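Local coordinates for protein endo-1,4-beta-xylanase 1 (Hypocrea jecorina, PDB 1XYN) that hydrolyses internal 1,4-beta-xylosidic linkages in the main chain of xylan, a plant cell wall hemicellulose, releasing xylooligosaccharides and xylose, at residues I78-K92 with G99-N111. Residues are numbered along the deposited sequence; the frame is centred on the assembly and turned at random.
Sequences IMEDNHNYPAQGTVK and GATYTIWENTRVN. With CA (calcium ion), chain B.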
loop_
_atom_site.group_PDB
_atom_site.type_symbol
_atom_site.label_atom_id
_atom_site.label_comp_id
_atom_site.label_asym_id
_atom_site.label_seq_id
_atom_site.Cartn_x
_atom_site.Cartn_y
_atom_site.Cartn_z
ATOM N N ILE A 78 -5.391 13.362 12.194
ATOM C CA ILE A 78 -5.390 14.659 12.841
ATOM C C ILE A 78 -4.018 14.636 13.485
ATOM O O ILE A 78 -3.856 14.197 14.628
ATOM C CB ILE A 78 -6.499 14.810 13.903
ATOM C CG1 ILE A 78 -7.875 14.772 13.227
ATOM C CG2 ILE A 78 -6.327 16.141 14.644
ATOM C CD1 ILE A 78 -9.036 14.622 14.182
ATOM N N MET A 79 -3.021 14.987 12.674
ATOM C CA MET A 79 -1.629 14.998 13.094
ATOM C C MET A 79 -1.295 16.097 14.067
ATOM O O MET A 79 -1.474 17.268 13.762
ATOM C CB MET A 79 -0.718 15.098 11.874
ATOM C CG MET A 79 -0.599 13.816 11.100
ATOM S SD MET A 79 0.270 14.048 9.550
ATOM C CE MET A 79 -0.812 13.122 8.467
ATOM N N GLU A 80 -0.820 15.702 15.240
ATOM C CA GLU A 80 -0.435 16.641 16.277
ATOM C C GLU A 80 1.053 16.864 16.189
ATOM O O GLU A 80 1.592 17.858 16.689
ATOM C CB GLU A 80 -0.810 16.094 17.656
ATOM C CG GLU A 80 -2.307 15.859 17.818
ATOM C CD GLU A 80 -3.102 17.147 17.729
ATOM O OE1 GLU A 80 -2.852 18.047 18.550
ATOM O OE2 GLU A 80 -3.980 17.259 16.848
ATOM N N ASP A 81 1.697 15.958 15.468
ATOM C CA ASP A 81 3.125 16.000 15.276
ATOM C C ASP A 81 3.498 15.155 14.079
ATOM O O ASP A 81 2.834 14.164 13.778
ATOM C CB ASP A 81 3.791 15.458 16.526
ATOM C CG ASP A 81 5.261 15.710 16.560
ATOM O OD1 ASP A 81 5.773 16.578 15.819
ATOM O OD2 ASP A 81 5.895 15.009 17.359
ATOM N N ASN A 82 4.553 15.566 13.386
ATOM C CA ASN A 82 5.037 14.860 12.206
ATOM C C ASN A 82 6.446 15.314 11.837
ATOM O O ASN A 82 6.818 16.478 12.059
ATOM C CB ASN A 82 4.088 15.040 11.006
ATOM C CG ASN A 82 4.117 16.454 10.417
ATOM O OD1 ASN A 82 4.600 16.657 9.298
ATOM N ND2 ASN A 82 3.572 17.428 11.153
ATOM N N HIS A 83 7.243 14.364 11.347
ATOM C CA HIS A 83 8.621 14.610 10.925
ATOM C C HIS A 83 8.851 13.918 9.620
ATOM O O HIS A 83 8.499 12.746 9.481
ATOM C CB HIS A 83 9.601 14.001 11.897
ATOM C CG HIS A 83 9.381 14.437 13.291
ATOM N ND1 HIS A 83 10.206 15.340 13.920
ATOM C CD2 HIS A 83 8.413 14.117 14.178
ATOM C CE1 HIS A 83 9.756 15.557 15.141
ATOM N NE2 HIS A 83 8.669 14.824 15.322
ATOM N N ASN A 84 9.481 14.632 8.689
ATOM C CA ASN A 84 9.818 14.113 7.369
ATOM C C ASN A 84 8.613 13.426 6.752
ATOM O O ASN A 84 8.709 12.311 6.253
ATOM C CB ASN A 84 10.994 13.134 7.474
ATOM C CG ASN A 84 12.192 13.734 8.202
ATOM O OD1 ASN A 84 12.885 14.607 7.670
ATOM N ND2 ASN A 84 12.433 13.279 9.430
ATOM N N TYR A 85 7.467 14.093 6.824
ATOM C CA TYR A 85 6.233 13.562 6.273
ATOM C C TYR A 85 5.953 14.149 4.891
ATOM O O TYR A 85 5.656 15.336 4.768
ATOM C CB TYR A 85 5.068 13.859 7.215
ATOM C CG TYR A 85 3.727 13.528 6.619
ATOM C CD1 TYR A 85 3.463 12.250 6.127
ATOM C CD2 TYR A 85 2.736 14.507 6.490
ATOM C CE1 TYR A 85 2.254 11.950 5.514
ATOM C CE2 TYR A 85 1.522 14.218 5.880
ATOM C CZ TYR A 85 1.289 12.936 5.392
ATOM O OH TYR A 85 0.092 12.635 4.783
ATOM N N PRO A 86 6.035 13.315 3.836
ATOM C CA PRO A 86 5.795 13.713 2.441
ATOM C C PRO A 86 4.351 14.165 2.248
ATOM O O PRO A 86 3.496 13.367 1.864
ATOM C CB PRO A 86 6.055 12.419 1.664
ATOM C CG PRO A 86 7.015 11.673 2.538
ATOM C CD PRO A 86 6.428 11.897 3.904
ATOM N N ALA A 87 4.092 15.441 2.529
ATOM C CA ALA A 87 2.760 16.024 2.405
ATOM C C ALA A 87 2.127 15.715 1.051
ATOM O O ALA A 87 2.409 16.374 0.049
ATOM C CB ALA A 87 2.831 17.528 2.630
ATOM N N GLN A 88 1.271 14.701 1.035
ATOM C CA GLN A 88 0.608 14.278 -0.191
ATOM C C GLN A 88 -0.836 14.739 -0.330
ATOM O O GLN A 88 -1.596 14.780 0.646
ATOM C CB GLN A 88 0.665 12.753 -0.323
ATOM C CG GLN A 88 2.058 12.196 -0.533
ATOM C CD GLN A 88 2.697 12.690 -1.820
ATOM O OE1 GLN A 88 2.256 12.342 -2.920
ATOM N NE2 GLN A 88 3.746 13.498 -1.690
ATOM N N GLY A 89 -1.206 15.084 -1.558
ATOM C CA GLY A 89 -2.566 15.500 -1.824
ATOM C C GLY A 89 -2.806 16.959 -2.138
ATOM O O GLY A 89 -1.935 17.665 -2.634
ATOM N N THR A 90 -4.008 17.404 -1.791
ATOM C CA THR A 90 -4.461 18.760 -2.043
ATOM C C THR A 90 -4.860 19.501 -0.766
ATOM O O THR A 90 -5.624 18.983 0.049
ATOM C CB THR A 90 -5.690 18.720 -2.982
ATOM O OG1 THR A 90 -5.374 17.960 -4.156
ATOM C CG2 THR A 90 -6.119 20.119 -3.378
ATOM N N VAL A 91 -4.344 20.713 -0.596
ATOM C CA VAL A 91 -4.706 21.515 0.564
ATOM C C VAL A 91 -6.117 22.035 0.300
ATOM O O VAL A 91 -6.447 22.421 -0.819
ATOM C CB VAL A 91 -3.744 22.699 0.779
ATOM C CG1 VAL A 91 -4.029 23.386 2.115
ATOM C CG2 VAL A 91 -2.314 22.218 0.741
ATOM N N LYS A 92 -6.957 21.997 1.326
ATOM C CA LYS A 92 -8.336 22.445 1.219
ATOM C C LYS A 92 -8.618 23.722 1.997
ATOM O O LYS A 92 -9.445 24.536 1.584
ATOM C CB LYS A 92 -9.270 21.328 1.671
ATOM C CG LYS A 92 -9.312 20.176 0.693
ATOM C CD LYS A 92 -10.035 20.588 -0.572
ATOM C CE LYS A 92 -9.938 19.536 -1.633
ATOM N NZ LYS A 92 -10.900 19.813 -2.726
ATOM N N GLY A 99 -5.564 25.358 20.455
ATOM C CA GLY A 99 -4.294 26.059 20.576
ATOM C C GLY A 99 -3.485 26.294 19.310
ATOM O O GLY A 99 -2.413 26.901 19.372
ATOM N N ALA A 100 -3.974 25.837 18.162
ATOM C CA ALA A 100 -3.240 26.045 16.921
ATOM C C ALA A 100 -4.106 25.868 15.683
ATOM O O ALA A 100 -5.250 25.421 15.768
ATOM C CB ALA A 100 -2.053 25.106 16.852
ATOM N N THR A 101 -3.545 26.231 14.532
ATOM C CA THR A 101 -4.243 26.105 13.259
ATOM C C THR A 101 -3.765 24.818 12.584
ATOM O O THR A 101 -2.622 24.393 12.770
ATOM C CB THR A 101 -3.932 27.293 12.309
ATOM O OG1 THR A 101 -3.927 28.522 13.042
ATOM C CG2 THR A 101 -4.989 27.380 11.223
ATOM N N TYR A 102 -4.645 24.217 11.791
ATOM C CA TYR A 102 -4.345 22.982 11.077
ATOM C C TYR A 102 -4.582 23.180 9.592
ATOM O O TYR A 102 -5.573 23.790 9.205
ATOM C CB TYR A 102 -5.279 21.850 11.536
ATOM C CG TYR A 102 -5.082 21.385 12.957
ATOM C CD1 TYR A 102 -5.396 22.214 14.038
ATOM C CD2 TYR A 102 -4.588 20.109 13.223
ATOM C CE1 TYR A 102 -5.219 21.783 15.356
ATOM C CE2 TYR A 102 -4.407 19.666 14.534
ATOM C CZ TYR A 102 -4.722 20.507 15.591
ATOM O OH TYR A 102 -4.526 20.075 16.879
ATOM N N THR A 103 -3.680 22.680 8.757
ATOM C CA THR A 103 -3.896 22.782 7.321
ATOM C C THR A 103 -4.601 21.484 6.921
ATOM O O THR A 103 -4.165 20.384 7.264
ATOM C CB THR A 103 -2.584 22.988 6.522
ATOM O OG1 THR A 103 -1.757 21.828 6.631
ATOM C CG2 THR A 103 -1.824 24.187 7.059
ATOM N N ILE A 104 -5.748 21.624 6.281
ATOM C CA ILE A 104 -6.529 20.474 5.867
ATOM C C ILE A 104 -6.130 20.037 4.466
ATOM O O ILE A 104 -5.897 20.873 3.600
ATOM C CB ILE A 104 -8.027 20.808 5.930
ATOM C CG1 ILE A 104 -8.385 21.235 7.357
ATOM C CG2 ILE A 104 -8.874 19.619 5.482
ATOM C CD1 ILE A 104 -9.798 21.743 7.509
ATOM N N TRP A 105 -5.998 18.723 4.279
ATOM C CA TRP A 105 -5.633 18.130 2.996
ATOM C C TRP A 105 -6.611 17.021 2.660
ATOM O O TRP A 105 -7.244 16.443 3.542
ATOM C CB TRP A 105 -4.242 17.474 3.047
ATOM C CG TRP A 105 -3.116 18.358 3.423
ATOM C CD1 TRP A 105 -2.856 18.877 4.662
ATOM C CD2 TRP A 105 -2.051 18.786 2.574
ATOM N NE1 TRP A 105 -1.686 19.592 4.638
ATOM C CE2 TRP A 105 -1.168 19.559 3.370
ATOM C CE3 TRP A 105 -1.750 18.589 1.218
ATOM C CZ2 TRP A 105 0.001 20.140 2.854
ATOM C CZ3 TRP A 105 -0.586 19.162 0.703
ATOM C CH2 TRP A 105 0.276 19.931 1.526
ATOM N N GLU A 106 -6.749 16.743 1.374
ATOM C CA GLU A 106 -7.588 15.650 0.911
ATOM C C GLU A 106 -6.668 14.888 -0.027
ATOM O O GLU A 106 -5.938 15.487 -0.824
ATOM C CB GLU A 106 -8.833 16.126 0.163
ATOM C CG GLU A 106 -9.614 14.955 -0.466
ATOM C CD GLU A 106 -11.046 15.301 -0.873
ATOM O OE1 GLU A 106 -11.261 16.361 -1.499
ATOM O OE2 GLU A 106 -11.963 14.502 -0.568
ATOM N N ASN A 107 -6.679 13.568 0.090
ATOM C CA ASN A 107 -5.830 12.735 -0.738
ATOM C C ASN A 107 -6.606 11.497 -1.113
ATOM O O ASN A 107 -7.673 11.235 -0.561
ATOM C CB ASN A 107 -4.566 12.352 0.037
ATOM C CG ASN A 107 -3.558 11.616 -0.820
ATOM O OD1 ASN A 107 -3.471 11.838 -2.031
ATOM N ND2 ASN A 107 -2.776 10.746 -0.197
ATOM N N THR A 108 -6.094 10.763 -2.089
ATOM C CA THR A 108 -6.748 9.551 -2.530
ATOM C C THR A 108 -5.725 8.421 -2.552
ATOM O O THR A 108 -4.566 8.614 -2.914
ATOM C CB THR A 108 -7.394 9.737 -3.920
ATOM O OG1 THR A 108 -8.236 10.897 -3.897
ATOM C CG2 THR A 108 -8.239 8.524 -4.293
ATOM N N ARG A 109 -6.155 7.266 -2.064
ATOM C CA ARG A 109 -5.330 6.073 -2.006
ATOM C C ARG A 109 -5.976 5.044 -2.930
ATOM O O ARG A 109 -7.073 4.560 -2.659
ATOM C CB ARG A 109 -5.276 5.562 -0.560
ATOM C CG ARG A 109 -4.348 6.366 0.349
ATOM C CD ARG A 109 -2.906 6.172 -0.091
ATOM N NE ARG A 109 -1.951 7.010 0.628
ATOM C CZ ARG A 109 -0.662 7.131 0.298
ATOM N NH1 ARG A 109 -0.169 6.463 -0.741
ATOM N NH2 ARG A 109 0.133 7.937 0.998
ATOM N N VAL A 110 -5.326 4.770 -4.058
ATOM C CA VAL A 110 -5.850 3.808 -5.029
ATOM C C VAL A 110 -5.344 2.397 -4.764
ATOM O O VAL A 110 -4.139 2.187 -4.618
ATOM C CB VAL A 110 -5.488 4.220 -6.478
ATOM C CG1 VAL A 110 -5.790 3.087 -7.449
ATOM C CG2 VAL A 110 -6.261 5.470 -6.870
ATOM N N ASN A 111 -6.268 1.440 -4.702
ATOM C CA ASN A 111 -5.932 0.032 -4.463
ATOM C C ASN A 111 -5.011 -0.119 -3.263
ATOM O O ASN A 111 -3.937 -0.716 -3.360
ATOM C CB ASN A 111 -5.266 -0.579 -5.697
ATOM C CG ASN A 111 -6.156 -0.536 -6.920
ATOM O OD1 ASN A 111 -7.364 -0.774 -6.837
ATOM N ND2 ASN A 111 -5.563 -0.229 -8.070
HETATM CA CA CA B . 8.158 16.372 17.487
HETATM O O HOH W 1 -5.425 15.202 -3.921
#
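Val91 lays its CG2 methyl over one face of the Trp105 indole, 3.5 Å from the centroid of the six-membered ring and only 10° off its normal, a CH-pi contact. The C atom of Gly89 lies at the edge of the indole, near its plane, and Ala87 CB comes in obliquely to Trp105 CH2. Val91 has CG1 anti to the backbone N (chi1 -171°), which leaves CG2 to cover the ring. The indole's turn is also steadied within its own strand by a bent bond from Trp105 NE1 to Thr103 OG1, 3.0 Å.

At the other aromatic, Tyr102, the edge is taken by Glu80. The phenol OH donates to the syn lone pair of Glu80 OE2 at 2.9 Å, with carboxylate and ring planes 39° apart; Ile78 CG2 packs obliquely against CE2. Arg128 also bonds the Tyr102 hydroxyl, Arg132 forms a salt bridge with Glu80 OE1, and His142 meets the Tyr102 ring edge-to-face, so the buried hydroxyl and carboxylate are both held by further partners. Just past Glu80, Asp81 OD2 and His83 NE2 bind the calcium ion.

The strands 90-97 and 100-109 form an antiparallel hairpin at the margin of the larger curved sheet of the family 11 beta-jelly-roll. Thr90 and Glu106 are a hydrogen-bonded pair, bonded both ways, N to O, with Glu106 N reaching Thr90 O at 2.8 Å, while Val91 and Trp105 are the adjacent non-hydrogen-bonded pair. Lys92 N then bonds Ile104 O at 2.7 Å, approaching from above the carbonyl plane.

On the face of Thr90 and Glu106, the Lys92 chain folds at its second torsion and runs across Glu106, its CE 3.4 Å from OE1, with a long salt bridge from NZ. Beyond Gly89, Asn107 donates through ND2 to Gln123, a probable substrate-binding residue.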